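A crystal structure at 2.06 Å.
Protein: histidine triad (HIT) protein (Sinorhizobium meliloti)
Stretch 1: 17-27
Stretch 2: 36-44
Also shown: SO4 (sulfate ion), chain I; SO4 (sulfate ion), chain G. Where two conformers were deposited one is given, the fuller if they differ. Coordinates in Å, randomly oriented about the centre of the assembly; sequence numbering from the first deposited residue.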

# COMPACT_ATOMS: atom_id res chain seq x y z
N PRO A 17 -7.75 -7.76 -17.92
CA PRO A 17 -8.25 -8.80 -17.00
C PRO A 17 -7.42 -10.05 -17.08
O PRO A 17 -7.05 -10.44 -18.15
CB PRO A 17 -9.67 -9.08 -17.50
CG PRO A 17 -9.70 -8.62 -18.87
CD PRO A 17 -8.68 -7.53 -19.03
N ILE A 18 -7.04 -10.62 -15.96
CA ILE A 18 -6.31 -11.90 -15.94
C ILE A 18 -6.92 -12.95 -15.00
O ILE A 18 -6.30 -13.98 -14.78
CB ILE A 18 -4.78 -11.68 -15.63
CG1 ILE A 18 -4.53 -11.10 -14.25
CG2 ILE A 18 -4.13 -10.76 -16.69
CD1 ILE A 18 -3.07 -11.01 -13.91
N GLY A 19 -8.11 -12.69 -14.47
CA GLY A 19 -8.81 -13.65 -13.61
C GLY A 19 -9.46 -12.99 -12.41
O GLY A 19 -9.34 -11.79 -12.20
N THR A 20 -10.16 -13.80 -11.65
CA THR A 20 -10.81 -13.40 -10.42
C THR A 20 -10.39 -14.39 -9.37
O THR A 20 -10.21 -15.56 -9.67
CB THR A 20 -12.33 -13.42 -10.61
OG1 THR A 20 -12.65 -12.55 -11.71
CG2 THR A 20 -13.06 -12.93 -9.37
N LEU A 21 -10.22 -13.90 -8.15
CA LEU A 21 -9.99 -14.70 -6.96
C LEU A 21 -11.36 -14.89 -6.32
O LEU A 21 -12.32 -15.08 -7.07
CB LEU A 21 -8.94 -14.03 -6.07
CG LEU A 21 -7.55 -13.86 -6.68
CD1 LEU A 21 -6.64 -13.13 -5.69
CD2 LEU A 21 -6.91 -15.18 -7.13
N GLY A 22 -11.50 -14.90 -5.00
CA GLY A 22 -12.82 -14.97 -4.39
C GLY A 22 -13.50 -13.63 -4.29
O GLY A 22 -14.65 -13.42 -4.70
N LEU A 23 -12.81 -12.71 -3.66
CA LEU A 23 -13.30 -11.37 -3.48
C LEU A 23 -12.86 -10.45 -4.61
O LEU A 23 -13.66 -9.62 -5.05
CB LEU A 23 -12.82 -10.83 -2.15
CG LEU A 23 -13.16 -9.37 -1.82
CD1 LEU A 23 -14.65 -9.14 -1.83
CD2 LEU A 23 -12.52 -9.02 -0.47
N CYS A 24 -11.59 -10.56 -5.02
CA CYS A 24 -10.96 -9.58 -5.91
C CYS A 24 -10.87 -10.05 -7.36
O CYS A 24 -10.45 -11.17 -7.61
CB CYS A 24 -9.56 -9.26 -5.44
SG CYS A 24 -9.51 -8.28 -3.94
N GLN A 25 -11.28 -9.18 -8.29
CA GLN A 25 -10.85 -9.28 -9.67
C GLN A 25 -9.37 -8.91 -9.74
O GLN A 25 -8.93 -8.02 -9.00
CB GLN A 25 -11.63 -8.33 -10.56
CG GLN A 25 -13.08 -8.72 -10.78
CD GLN A 25 -13.87 -7.69 -11.57
OE1 GLN A 25 -13.31 -6.89 -12.29
NE2 GLN A 25 -15.21 -7.70 -11.39
N MSE A 26 -8.63 -9.59 -10.62
CA MSE A 26 -7.22 -9.32 -10.85
C MSE A 26 -7.05 -8.73 -12.23
O MSE A 26 -7.59 -9.28 -13.22
CB MSE A 26 -6.38 -10.58 -10.82
CG MSE A 26 -6.33 -11.26 -9.52
SE MSE A 26 -5.08 -12.79 -9.53
CE MSE A 26 -3.57 -11.73 -9.98
N ARG A 27 -6.29 -7.65 -12.32
CA ARG A 27 -5.93 -7.08 -13.60
C ARG A 27 -4.46 -6.81 -13.65
O ARG A 27 -3.87 -6.49 -12.66
CB ARG A 27 -6.67 -5.79 -13.84
CG ARG A 27 -8.16 -5.97 -13.82
CD ARG A 27 -8.90 -4.70 -14.11
NE ARG A 27 -9.04 -4.38 -15.52
CZ ARG A 27 -9.88 -4.95 -16.37
NH1 ARG A 27 -10.65 -5.98 -16.00
NH2 ARG A 27 -9.94 -4.52 -17.62
N TRP A 36 2.98 -5.42 -12.74
CA TRP A 36 2.10 -4.59 -11.91
C TRP A 36 0.68 -5.12 -12.06
O TRP A 36 0.14 -5.14 -13.17
CB TRP A 36 2.24 -3.17 -12.41
CG TRP A 36 1.47 -2.11 -11.74
CD1 TRP A 36 0.52 -2.22 -10.79
CD2 TRP A 36 1.58 -0.73 -12.04
NE1 TRP A 36 0.02 -1.00 -10.48
CE2 TRP A 36 0.65 -0.06 -11.23
CE3 TRP A 36 2.37 0.01 -12.93
CZ2 TRP A 36 0.49 1.32 -11.28
CZ3 TRP A 36 2.21 1.38 -12.98
CH2 TRP A 36 1.28 2.02 -12.16
N LEU A 37 0.14 -5.60 -10.95
CA LEU A 37 -1.20 -6.13 -10.86
C LEU A 37 -2.04 -5.22 -10.01
O LEU A 37 -1.52 -4.53 -9.10
CB LEU A 37 -1.17 -7.49 -10.20
CG LEU A 37 -0.22 -8.51 -10.84
CD1 LEU A 37 -0.33 -9.83 -10.09
CD2 LEU A 37 -0.50 -8.70 -12.32
N ILE A 38 -3.33 -5.22 -10.26
CA ILE A 38 -4.26 -4.64 -9.31
C ILE A 38 -5.31 -5.65 -8.91
O ILE A 38 -5.71 -6.49 -9.73
CB ILE A 38 -4.90 -3.31 -9.80
CG1 ILE A 38 -5.78 -3.49 -11.02
CG2 ILE A 38 -3.80 -2.32 -10.14
CD1 ILE A 38 -6.58 -2.22 -11.38
N LEU A 39 -5.70 -5.56 -7.65
CA LEU A 39 -6.75 -6.40 -7.06
C LEU A 39 -7.92 -5.49 -6.78
O LEU A 39 -7.75 -4.47 -6.13
CB LEU A 39 -6.29 -7.07 -5.78
CG LEU A 39 -5.65 -8.43 -6.01
CD1 LEU A 39 -4.30 -8.28 -6.74
CD2 LEU A 39 -5.50 -9.17 -4.69
N VAL A 40 -9.09 -5.82 -7.31
CA VAL A 40 -10.28 -4.95 -7.16
C VAL A 40 -11.32 -5.78 -6.44
O VAL A 40 -11.90 -6.68 -7.07
CB VAL A 40 -10.79 -4.45 -8.48
CG1 VAL A 40 -12.05 -3.51 -8.25
CG2 VAL A 40 -9.66 -3.77 -9.25
N PRO A 41 -11.50 -5.55 -5.12
CA PRO A 41 -12.55 -6.26 -4.38
C PRO A 41 -13.90 -5.94 -4.97
O PRO A 41 -14.22 -4.76 -5.16
CB PRO A 41 -12.47 -5.68 -2.98
CG PRO A 41 -11.25 -4.92 -2.89
CD PRO A 41 -10.71 -4.67 -4.24
N GLN A 42 -14.72 -6.96 -5.20
CA GLN A 42 -15.98 -6.78 -5.92
C GLN A 42 -17.13 -6.43 -4.97
O GLN A 42 -18.14 -7.13 -4.89
CB GLN A 42 -16.28 -8.04 -6.68
CG GLN A 42 -15.19 -8.44 -7.65
CD GLN A 42 -15.46 -9.79 -8.25
OE1 GLN A 42 -15.85 -9.88 -9.40
NE2 GLN A 42 -15.25 -10.85 -7.47
N ARG A 43 -16.94 -5.32 -4.26
CA ARG A 43 -17.95 -4.73 -3.39
C ARG A 43 -18.24 -3.31 -3.90
O ARG A 43 -17.32 -2.56 -4.18
CB ARG A 43 -17.47 -4.69 -1.94
CG ARG A 43 -17.05 -6.00 -1.34
CD ARG A 43 -18.19 -7.00 -1.27
NE ARG A 43 -17.89 -8.20 -0.50
CZ ARG A 43 -18.53 -9.38 -0.60
NH1 ARG A 43 -19.51 -9.57 -1.49
NH2 ARG A 43 -18.16 -10.38 0.19
N ALA A 44 -19.51 -2.95 -4.01
CA ALA A 44 -19.93 -1.64 -4.49
C ALA A 44 -19.56 -0.51 -3.54
O ALA A 44 -19.59 -0.68 -2.32
CB ALA A 44 -21.45 -1.64 -4.73
S SO4 I . -15.99 -15.32 -7.16
O1 SO4 I . -14.99 -16.23 -6.65
O2 SO4 I . -16.52 -15.95 -8.37
O3 SO4 I . -17.04 -15.12 -6.17
O4 SO4 I . -15.37 -14.04 -7.48
S SO4 G . -22.43 -5.05 -2.43
O1 SO4 G . -21.64 -5.19 -1.23
O2 SO4 G . -23.18 -6.26 -2.63
O3 SO4 G . -23.33 -3.93 -2.21
O4 SO4 G . -21.56 -4.80 -3.59

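Residues 36-41 form a strand that lies antiparallel to strand 24-27, with an angle of 155° between their N-to-C directions and a closest approach of 4.1 Å between the axes. The two stretches together bury 734 Å². Strand 24-27 is itself the returning arm of a hairpin with strand 17-20, held by bonds such as Met-26 N to Gly-19 O (2.8 Å), so residues 36-41 extend a sheet that stretch 1 has already begun.

At the start of the strand, Trp-36 contributes little: its CA-to-CB bond points away from stretch 1, and its indole NE1 is hydrogen-bonded elsewhere in the structure. Leu-37 is the first residue to pack substantially. Its two methyls reach different partners, CD1 lying 3.8 Å from CE of Met-26, a selenomethionine, and CD2 lying 3.8 Å from CD1 of Ile-18. The contact thus spans both arms of the hairpin. Along the backbone, Leu-37 CA approaches Arg-27 O at 3.2 Å in a CA-H...O contact.

Ile-38 pairs with Arg-27 through two nearly straight hydrogen bonds, from Ile-38 N to Arg-27 O (2.8 Å) and from Arg-27 N to Ile-38 O (2.9 Å). Their side chains share a face of the sheet, and Ile-38 CG1 rests 3.7 Å from Arg-27 CB. This apolar contact involves the base of the arginine, whose charged end leads away.

The next pair, Leu-39 with Met-26, is of the non-hydrogen-bonded kind, and both side chains turn to the opposite face from Ile-38 and Arg-27. Here Leu-39 CB meets Cys-24 SG at 3.9 Å, while its CD2 comes within 4.2 Å of Leu-21 CD1, joining the turn to the apolar cluster. Leu-39 CA also makes a CA-H...O contact with Gln-25 O at 3.3 Å.

Val-40 restores the hydrogen-bonded register opposite Gln-25: Val-40 N donates to Gln-25 O at 2.8 Å, and Gln-25 N returns a bond to Val-40 O at 2.9 Å. At Pro-41 the strands come closest in register, with Pro-41 CA 4.0 Å from Cys-24 CA. Proline has no amide hydrogen to donate, a lack that costs nothing in this non-hydrogen-bonded pair. Its ring packs instead, with CD 3.8 Å from Cys-24 SG and CB 3.9 Å from Leu-23 CG.

Gln-42, just beyond the strand, ties the end of the pairing together. Its backbone N and its side-chain NE2 both donate to Leu-23 O, at 2.9 and 3.1 Å, so one carbonyl accepts two hydrogens. Its OE1 accepts a hydrogen bond from Gln-25 NE2 at 3.0 Å, and NE2 also donates to O4 of the chain I sulfate at 3.2 Å.

Beyond this point contact fades. Arg-43 NE passes 3.6 Å from Leu-23 CD1, with the methyl set obliquely to the guanidinium. Ala-44 does not touch stretch 1; its N instead donates to O4 of the chain G sulfate at 2.8 Å.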